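Local coordinates for protein Csc2 (Thermofilum pendens, PDB 4TXD) that probably binds CRISPR RNA as the Cas7-family subunit of a type I-D interference complex, and carries a bound zinc ion, at residues A[166-174]-A[347-355]; A[47-55]-A[244-252]. All coordinates share one frame; numbering follows the deposited sequence.

How the contacts relate
Contact 1 packs the short zinc-bearing helix 169-174 on the long helix 343-365, whereas contact 2 pairs two central strands of the antiparallel sheet, 52-61 and 240-247. The first is buried throughout and largely apolar, with a small group of hydroxyls at its middle and the metal to one side. The second is partly exposed and richer in charge, with four ionic side chains on one face, aliphatic groups on the other, and a water near the loop end. The centres of contact 1 and contact 2 are about 16 Å apart. They meet where S350 OG hydrogen-bonds to T251 OG1, and helix 252-263 packs against side chains from both contacts.

Contact 1 (A[166-174]-A[347-355]); sequences GFCPHCTIF and LWRSSIDFA. With ZN (zinc ion), chain B.
S351 faces the N-terminal end of helix 169-174 and holds its hydroxyl at the middle of the contact. Its OG, set anti to the backbone N (chi1 -168°), donates to F167 O at 2.7 Å, approaching from above the carbonyl plane. T172 OG1 comes from the opposing helix to lie 2.9 Å from S351 OG and may donate to it, with C168 O and P169 O as weaker, longer alternatives. S351 OG thus satisfies the buried F167 carbonyl just before the helix begins, with T172 OG1 beside it.

Around this polar centre the packing is apolar. P169 projects onto W348, its CD sitting over the six-membered ring 3.7 Å from the centroid and only 4° off the normal, a CH-pi contact. The CB-CG edge of the pyrrolidine meets L347, with P169 CG 3.6 Å from L347 CG, and I173 CD1 also touches L347 CD1, the two side chains at about a right angle. W348 touches the start of the short helix as well: its CH2 lies 3.5 Å from C168 CB, while the F167 ring brings CD1 to the indole's edge. F167 CD1 also meets I352 CD1, its CB meets A355 CB, and T172 and F354 run in opposite directions, CB against CD2. Helix 118-134 backs W348 through L124 and V128.

C168 occupies the N-cap position, where its sulfur accepts a weak bond from C171 N while binding the zinc ion through SG at 2.2 Å. C171 SG lies 2.4 Å from zinc, and C146 and D165 supply the remaining ligands. The short helical segments cross at 59°, with W348 and S351 packed against F167, C168 and P169. The arrangement is that of a CxxC zinc site of three cysteines and one aspartate, its second half formed by a short capped helix docked on a long helix.

Contact 2 (A[47-55]-A[244-252]); sequences FPKAHRIEV and RAELVDLTE
R52 and E246 face each other across neighbouring strands in a salt bridge, with R52 NH1 donating to E246 OE1 at 2.8 Å and the guanidinium and carboxylate planes almost perpendicular. The other oxygen, E246 OE2, is gripped end-on by R244 through NH1 (2.8 Å) and NH2 (3.0 Å). R244 NH1 also bridges to E54 OE2 at 2.8 Å, a more bent bond that completes a four-residue salt-bridge network. A bend at chi3 (78°) turns R244 back between the two glutamates, while D200 holds its NE and K289 O takes R52 NE. Replacing E246 by an alanine is likely to leave R52 NH1 without its carboxylate mate and R244 with only part of its grip, though E54 and D200 would still hold it.

The backbones beneath set this spacing: I53 pairs with L247 and V55 with A245 as antiparallel hydrogen-bonded pairs, flanking the non-hydrogen-bonded pair E54 and E246. On the opposite face V55 CG1 packs on A245 CB (3.5 Å) and L247 CD1, under helix 252-263, where L259 meets V55 and L255 meets L247 and I53. Beyond the strands, D249 OD1 accepts a nearly straight bond (170°) from K49 N, and a water links H51 O with D249 N and OD1; R38 also pairs with D249 OD1.

The interlocked charges thus probably neutralise one another on one face, while the aliphatic face seals against helix 252-263.

Contact 1 (A[166-174]-A[347-355])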
loop_
_atom_site.group_PDB
_atom_site.type_symbol
_atom_site.label_atom_id
_atom_site.label_comp_id
_atom_site.label_asym_id
_atom_site.label_seq_id
_atom_site.Cartn_x
_atom_site.Cartn_y
_atom_site.Cartn_z
ATOM N N GLY A 166 -7.928 13.861 5.250
ATOM C CA GLY A 166 -6.942 13.833 6.281
ATOM C C GLY A 166 -7.272 12.997 7.483
ATOM O O GLY A 166 -6.547 13.025 8.430
ATOM N N PHE A 167 -8.371 12.257 7.440
ATOM C CA PHE A 167 -8.712 11.416 8.557
ATOM C C PHE A 167 -9.185 10.003 8.221
ATOM O O PHE A 167 -9.324 9.215 9.076
ATOM C CB PHE A 167 -9.698 12.106 9.485
ATOM C CG PHE A 167 -11.039 12.333 8.886
ATOM C CD1 PHE A 167 -11.972 11.353 8.904
ATOM C CD2 PHE A 167 -11.353 13.506 8.303
ATOM C CE1 PHE A 167 -13.202 11.549 8.359
ATOM C CE2 PHE A 167 -12.582 13.714 7.749
ATOM C CZ PHE A 167 -13.514 12.727 7.773
ATOM N N CYS A 168 -9.416 9.731 6.957
ATOM C CA CYS A 168 -9.817 8.416 6.541
ATOM C C CYS A 168 -8.657 7.441 6.540
ATOM O O CYS A 168 -7.537 7.813 6.595
ATOM C CB CYS A 168 -10.513 8.466 5.201
ATOM S SG CYS A 168 -9.442 8.361 3.780
ATOM N N PRO A 169 -9.061 6.101 6.528
ATOM C CA PRO A 169 -7.958 5.149 6.591
ATOM C C PRO A 169 -6.868 5.296 5.525
ATOM O O PRO A 169 -5.757 5.079 5.830
ATOM C CB PRO A 169 -8.649 3.806 6.443
ATOM C CG PRO A 169 -9.952 3.981 7.099
ATOM C CD PRO A 169 -10.370 5.276 6.573
ATOM N N HIS A 170 -7.196 5.655 4.313
ATOM C CA HIS A 170 -6.156 5.752 3.325
ATOM C C HIS A 170 -5.260 6.946 3.597
ATOM O O HIS A 170 -4.102 6.859 3.429
ATOM C CB HIS A 170 -6.675 5.677 1.891
ATOM C CG HIS A 170 -6.857 6.989 1.231
ATOM N ND1 HIS A 170 -5.811 7.720 0.734
ATOM C CD2 HIS A 170 -7.965 7.712 0.991
ATOM C CE1 HIS A 170 -6.264 8.833 0.210
ATOM N NE2 HIS A 170 -7.570 8.858 0.361
ATOM N N CYS A 171 -5.829 8.028 4.076
ATOM C CA CYS A 171 -5.027 9.175 4.456
ATOM C C CYS A 171 -4.110 8.892 5.619
ATOM O O CYS A 171 -2.976 9.209 5.569
ATOM C CB CYS A 171 -5.897 10.373 4.779
ATOM S SG CYS A 171 -6.647 11.191 3.386
ATOM N N THR A 172 -4.630 8.282 6.657
ATOM C CA THR A 172 -3.862 8.078 7.853
ATOM C C THR A 172 -2.821 6.995 7.714
ATOM O O THR A 172 -1.804 7.037 8.327
ATOM C CB THR A 172 -4.752 7.830 9.075
ATOM O OG1 THR A 172 -5.494 6.648 8.897
ATOM C CG2 THR A 172 -5.685 8.966 9.262
ATOM N N ILE A 173 -3.094 6.022 6.880
ATOM C CA ILE A 173 -2.160 4.914 6.736
ATOM C C ILE A 173 -1.058 5.245 5.725
ATOM O O ILE A 173 0.125 5.020 5.990
ATOM C CB ILE A 173 -2.886 3.614 6.293
ATOM C CG1 ILE A 173 -3.742 3.068 7.446
ATOM C CG2 ILE A 173 -1.879 2.557 5.866
ATOM C CD1 ILE A 173 -4.726 1.993 7.003
ATOM N N PHE A 174 -1.449 5.774 4.571
ATOM C CA PHE A 174 -0.494 6.002 3.497
ATOM C C PHE A 174 0.037 7.435 3.452
ATOM O O PHE A 174 0.926 7.752 2.651
ATOM C CB PHE A 174 -1.121 5.628 2.150
ATOM C CG PHE A 174 -1.443 4.173 2.038
ATOM C CD1 PHE A 174 -0.431 3.245 1.821
ATOM C CD2 PHE A 174 -2.753 3.723 2.167
ATOM C CE1 PHE A 174 -0.722 1.877 1.725
ATOM C CE2 PHE A 174 -3.061 2.356 2.071
ATOM C CZ PHE A 174 -2.044 1.433 1.856
ATOM N N LEU A 347 -11.533 -0.646 11.103
ATOM C CA LEU A 347 -10.561 0.162 10.376
ATOM C C LEU A 347 -10.866 1.654 10.532
ATOM O O LEU A 347 -9.974 2.470 10.771
ATOM C CB LEU A 347 -10.547 -0.217 8.895
ATOM C CG LEU A 347 -9.568 0.565 8.012
ATOM C CD1 LEU A 347 -8.103 0.269 8.395
ATOM C CD2 LEU A 347 -9.848 0.315 6.510
ATOM N N TRP A 348 -12.118 2.012 10.377
ATOM C CA TRP A 348 -12.543 3.389 10.538
ATOM C C TRP A 348 -12.357 3.850 11.998
ATOM O O TRP A 348 -11.838 4.896 12.242
ATOM C CB TRP A 348 -13.974 3.570 10.076
ATOM C CG TRP A 348 -14.210 4.138 8.751
ATOM C CD1 TRP A 348 -14.840 3.541 7.739
ATOM C CD2 TRP A 348 -13.887 5.445 8.291
ATOM N NE1 TRP A 348 -14.929 4.351 6.680
ATOM C CE2 TRP A 348 -14.348 5.539 6.985
ATOM C CE3 TRP A 348 -13.250 6.546 8.855
ATOM C CZ2 TRP A 348 -14.205 6.672 6.241
ATOM C CZ3 TRP A 348 -13.105 7.646 8.116
ATOM C CH2 TRP A 348 -13.568 7.718 6.825
ATOM N N ARG A 349 -12.752 3.027 12.948
ATOM C CA ARG A 349 -12.480 3.316 14.365
ATOM C C ARG A 349 -10.997 3.603 14.606
ATOM O O ARG A 349 -10.640 4.538 15.324
ATOM C CB ARG A 349 -12.903 2.151 15.269
ATOM C CG ARG A 349 -14.406 2.016 15.534
ATOM C CD ARG A 349 -14.719 0.716 16.299
ATOM N NE ARG A 349 -13.887 0.579 17.489
ATOM C CZ ARG A 349 -13.009 -0.402 17.699
ATOM N NH1 ARG A 349 -12.846 -1.372 16.813
ATOM N NH2 ARG A 349 -12.293 -0.418 18.813
ATOM N N SER A 350 -10.135 2.784 14.011
ATOM C CA SER A 350 -8.688 2.950 14.146
ATOM C C SER A 350 -8.192 4.243 13.491
ATOM O O SER A 350 -7.274 4.903 13.994
ATOM C CB SER A 350 -7.967 1.748 13.535
ATOM O OG SER A 350 -6.613 1.711 13.924
ATOM N N SER A 351 -8.792 4.623 12.389
ATOM C CA SER A 351 -8.333 5.773 11.669
ATOM C C SER A 351 -8.686 7.041 12.406
ATOM O O SER A 351 -7.895 7.914 12.517
ATOM C CB SER A 351 -8.902 5.829 10.267
ATOM O OG SER A 351 -8.287 6.772 9.462
ATOM N N ILE A 352 -9.906 7.105 12.908
ATOM C CA ILE A 352 -10.338 8.290 13.611
ATOM C C ILE A 352 -9.568 8.395 14.918
ATOM O O ILE A 352 -9.287 9.455 15.360
ATOM C CB ILE A 352 -11.861 8.328 13.786
ATOM C CG1 ILE A 352 -12.322 9.720 14.126
ATOM C CG2 ILE A 352 -12.284 7.314 14.803
ATOM C CD1 ILE A 352 -12.203 10.655 12.963
ATOM N N ASP A 353 -9.193 7.268 15.476
ATOM C CA ASP A 353 -8.364 7.239 16.642
ATOM C C ASP A 353 -7.008 7.889 16.375
ATOM O O ASP A 353 -6.581 8.740 17.096
ATOM C CB ASP A 353 -8.163 5.826 17.121
ATOM C CG ASP A 353 -7.399 5.749 18.393
ATOM O OD1 ASP A 353 -7.786 6.385 19.360
ATOM O OD2 ASP A 353 -6.416 5.050 18.425
ATOM N N PHE A 354 -6.360 7.461 15.307
ATOM C CA PHE A 354 -5.123 8.075 14.879
ATOM C C PHE A 354 -5.257 9.581 14.670
ATOM O O PHE A 354 -4.439 10.339 15.094
ATOM C CB PHE A 354 -4.626 7.416 13.598
ATOM C CG PHE A 354 -3.285 7.883 13.153
ATOM C CD1 PHE A 354 -2.159 7.247 13.554
ATOM C CD2 PHE A 354 -3.170 8.960 12.341
ATOM C CE1 PHE A 354 -0.939 7.665 13.137
ATOM C CE2 PHE A 354 -1.953 9.389 11.926
ATOM C CZ PHE A 354 -0.839 8.738 12.325
ATOM N N ALA A 355 -6.300 9.980 13.998
ATOM C CA ALA A 355 -6.494 11.355 13.684
ATOM C C ALA A 355 -6.676 12.192 14.951
ATOM O O ALA A 355 -6.158 13.269 15.062
ATOM C CB ALA A 355 -7.677 11.521 12.781
HETATM ZN ZN ZN B . -8.912 10.443 3.315
#

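Contact 2 (A[47-55]-A[244-252])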
loop_
_atom_site.group_PDB
_atom_site.type_symbol
_atom_site.label_atom_id
_atom_site.label_comp_id
_atom_site.label_asym_id
_atom_site.label_seq_id
_atom_site.Cartn_x
_atom_site.Cartn_y
_atom_site.Cartn_z
ATOM N N PHE A 47 3.791 8.001 18.841
ATOM C CA PHE A 47 5.175 7.648 19.128
ATOM C C PHE A 47 5.516 6.311 18.481
ATOM O O PHE A 47 4.750 5.359 18.577
ATOM C CB PHE A 47 5.417 7.609 20.636
ATOM C CG PHE A 47 5.259 8.951 21.299
ATOM C CD1 PHE A 47 6.370 9.703 21.644
ATOM C CD2 PHE A 47 3.995 9.472 21.557
ATOM C CE1 PHE A 47 6.229 10.942 22.248
ATOM C CE2 PHE A 47 3.847 10.710 22.156
ATOM C CZ PHE A 47 4.966 11.445 22.504
ATOM N N PRO A 48 6.670 6.242 17.804
ATOM C CA PRO A 48 7.005 5.028 17.056
ATOM C C PRO A 48 7.526 3.890 17.943
ATOM O O PRO A 48 8.200 4.145 18.935
ATOM C CB PRO A 48 8.084 5.511 16.087
ATOM C CG PRO A 48 8.738 6.669 16.788
ATOM C CD PRO A 48 7.677 7.307 17.643
ATOM N N LYS A 49 7.215 2.658 17.595
ATOM C CA LYS A 49 7.806 1.484 18.217
ATOM C C LYS A 49 8.929 0.958 17.346
ATOM O O LYS A 49 8.891 1.098 16.181
ATOM C CB LYS A 49 6.785 0.384 18.370
ATOM C CG LYS A 49 5.670 0.732 19.308
ATOM C CD LYS A 49 6.026 0.531 20.754
ATOM C CE LYS A 49 4.864 0.982 21.628
ATOM N NZ LYS A 49 4.007 -0.066 22.229
ATOM N N ALA A 50 9.913 0.333 17.938
ATOM C CA ALA A 50 11.123 -0.035 17.209
ATOM C C ALA A 50 11.025 -1.435 16.636
ATOM O O ALA A 50 11.875 -2.284 16.903
ATOM C CB ALA A 50 12.342 0.077 18.107
ATOM N N HIS A 51 9.970 -1.677 15.866
ATOM C CA HIS A 51 9.871 -2.899 15.084
ATOM C C HIS A 51 9.028 -2.675 13.844
ATOM O O HIS A 51 8.440 -1.610 13.651
ATOM C CB HIS A 51 9.293 -4.048 15.912
ATOM C CG HIS A 51 8.104 -3.667 16.734
ATOM N ND1 HIS A 51 8.150 -3.579 18.110
ATOM C CD2 HIS A 51 6.833 -3.364 16.380
ATOM C CE1 HIS A 51 6.959 -3.235 18.565
ATOM N NE2 HIS A 51 6.142 -3.097 17.536
ATOM N N ARG A 52 8.977 -3.695 13.001
ATOM C CA ARG A 52 8.290 -3.599 11.730
ATOM C C ARG A 52 7.778 -4.970 11.344
ATOM O O ARG A 52 8.270 -5.997 11.827
ATOM C CB ARG A 52 9.235 -3.055 10.648
ATOM C CG ARG A 52 10.378 -4.009 10.305
ATOM C CD ARG A 52 11.497 -3.309 9.559
ATOM N NE ARG A 52 12.426 -2.645 10.464
ATOM C CZ ARG A 52 13.201 -1.621 10.118
ATOM N NH1 ARG A 52 13.137 -1.119 8.888
ATOM N NH2 ARG A 52 14.026 -1.084 11.008
ATOM N N ILE A 53 6.777 -4.978 10.477
ATOM C CA ILE A 53 6.301 -6.201 9.878
ATOM C C ILE A 53 6.635 -6.166 8.385
ATOM O O ILE A 53 6.184 -5.275 7.660
ATOM C CB ILE A 53 4.808 -6.367 10.100
ATOM C CG1 ILE A 53 4.533 -6.432 11.615
ATOM C CG2 ILE A 53 4.279 -7.607 9.362
ATOM C CD1 ILE A 53 3.066 -6.482 11.972
ATOM N N GLU A 54 7.466 -7.104 7.949
ATOM C CA GLU A 54 7.727 -7.304 6.521
ATOM C C GLU A 54 6.629 -8.124 5.858
ATOM O O GLU A 54 6.218 -9.159 6.388
ATOM C CB GLU A 54 9.056 -8.018 6.299
ATOM C CG GLU A 54 10.289 -7.212 6.563
ATOM C CD GLU A 54 11.525 -8.066 6.437
ATOM O OE1 GLU A 54 11.757 -8.891 7.343
ATOM O OE2 GLU A 54 12.257 -7.923 5.434
ATOM N N VAL A 55 6.159 -7.674 4.695
ATOM C CA VAL A 55 5.264 -8.491 3.890
ATOM C C VAL A 55 5.868 -8.711 2.493
ATOM O O VAL A 55 6.293 -7.761 1.826
ATOM C CB VAL A 55 3.851 -7.868 3.784
ATOM C CG1 VAL A 55 3.910 -6.468 3.247
ATOM C CG2 VAL A 55 2.958 -8.724 2.918
ATOM N N ARG A 244 7.985 -6.337 -1.790
ATOM C CA ARG A 244 8.127 -6.352 -0.337
ATOM C C ARG A 244 7.684 -4.999 0.210
ATOM O O ARG A 244 7.963 -3.953 -0.394
ATOM C CB ARG A 244 9.572 -6.646 0.082
ATOM C CG ARG A 244 9.779 -6.823 1.601
ATOM C CD ARG A 244 11.261 -6.889 1.960
ATOM N NE ARG A 244 11.850 -5.553 1.958
ATOM C CZ ARG A 244 12.155 -4.859 3.050
ATOM N NH1 ARG A 244 11.974 -5.388 4.262
ATOM N NH2 ARG A 244 12.668 -3.643 2.925
ATOM N N ALA A 245 6.997 -5.024 1.348
ATOM C CA ALA A 245 6.643 -3.798 2.051
ATOM C C ALA A 245 6.965 -3.926 3.531
ATOM O O ALA A 245 6.978 -5.031 4.084
ATOM C CB ALA A 245 5.172 -3.461 1.846
ATOM N N GLU A 246 7.277 -2.794 4.157
ATOM C CA GLU A 246 7.439 -2.747 5.607
ATOM C C GLU A 246 6.278 -1.964 6.226
ATOM O O GLU A 246 5.977 -0.841 5.810
ATOM C CB GLU A 246 8.787 -2.126 5.987
ATOM C CG GLU A 246 9.960 -3.050 5.704
ATOM C CD GLU A 246 11.281 -2.470 6.173
ATOM O OE1 GLU A 246 11.263 -1.427 6.866
ATOM O OE2 GLU A 246 12.336 -3.049 5.841
ATOM N N LEU A 247 5.608 -2.590 7.187
ATOM C CA LEU A 247 4.419 -2.030 7.827
ATOM C C LEU A 247 4.779 -1.717 9.273
ATOM O O LEU A 247 5.170 -2.611 10.013
ATOM C CB LEU A 247 3.237 -3.007 7.759
ATOM C CG LEU A 247 2.446 -3.069 6.448
ATOM C CD1 LEU A 247 3.334 -3.364 5.241
ATOM C CD2 LEU A 247 1.318 -4.104 6.545
ATOM N N VAL A 248 4.693 -0.448 9.660
ATOM C CA VAL A 248 5.125 -0.044 10.999
ATOM C C VAL A 248 4.018 0.688 11.760
ATOM O O VAL A 248 3.227 1.422 11.167
ATOM C CB VAL A 248 6.387 0.869 10.945
ATOM C CG1 VAL A 248 7.569 0.118 10.361
ATOM C CG2 VAL A 248 6.116 2.103 10.124
ATOM N N ASP A 249 3.964 0.462 13.071
ATOM C CA ASP A 249 3.054 1.175 13.970
ATOM C C ASP A 249 1.593 1.092 13.553
ATOM O O ASP A 249 0.822 2.030 13.762
ATOM C CB ASP A 249 3.485 2.641 14.089
ATOM C CG ASP A 249 4.849 2.781 14.721
ATOM O OD1 ASP A 249 5.162 1.961 15.609
ATOM O OD2 ASP A 249 5.612 3.686 14.326
ATOM N N LEU A 250 1.211 -0.041 12.967
ATOM C CA LEU A 250 -0.176 -0.275 12.611
ATOM C C LEU A 250 -0.917 -1.001 13.724
ATOM O O LEU A 250 -0.325 -1.774 14.477
ATOM C CB LEU A 250 -0.289 -1.107 11.321
ATOM C CG LEU A 250 0.325 -0.547 10.039
ATOM C CD1 LEU A 250 -0.060 -1.434 8.877
ATOM C CD2 LEU A 250 -0.152 0.884 9.803
ATOM N N THR A 251 -2.214 -0.740 13.808
ATOM C CA THR A 251 -3.125 -1.579 14.589
ATOM C C THR A 251 -3.521 -2.814 13.786
ATOM O O THR A 251 -3.276 -2.876 12.584
ATOM C CB THR A 251 -4.395 -0.829 14.961
ATOM O OG1 THR A 251 -5.089 -0.487 13.762
ATOM C CG2 THR A 251 -4.064 0.463 15.739
ATOM N N GLU A 252 -4.174 -3.754 14.437
ATOM C CA GLU A 252 -4.673 -4.937 13.806
ATOM C C GLU A 252 -5.530 -4.676 12.587
ATOM O O GLU A 252 -5.233 -5.186 11.557
ATOM C CB GLU A 252 -5.378 -5.840 14.817
ATOM C CG GLU A 252 -6.102 -7.018 14.222
ATOM C CD GLU A 252 -6.420 -8.104 15.236
ATOM O OE1 GLU A 252 -5.898 -8.108 16.347
ATOM O OE2 GLU A 252 -7.183 -8.984 14.888
HETATM O O HOH W 1 6.117 -0.680 14.646
#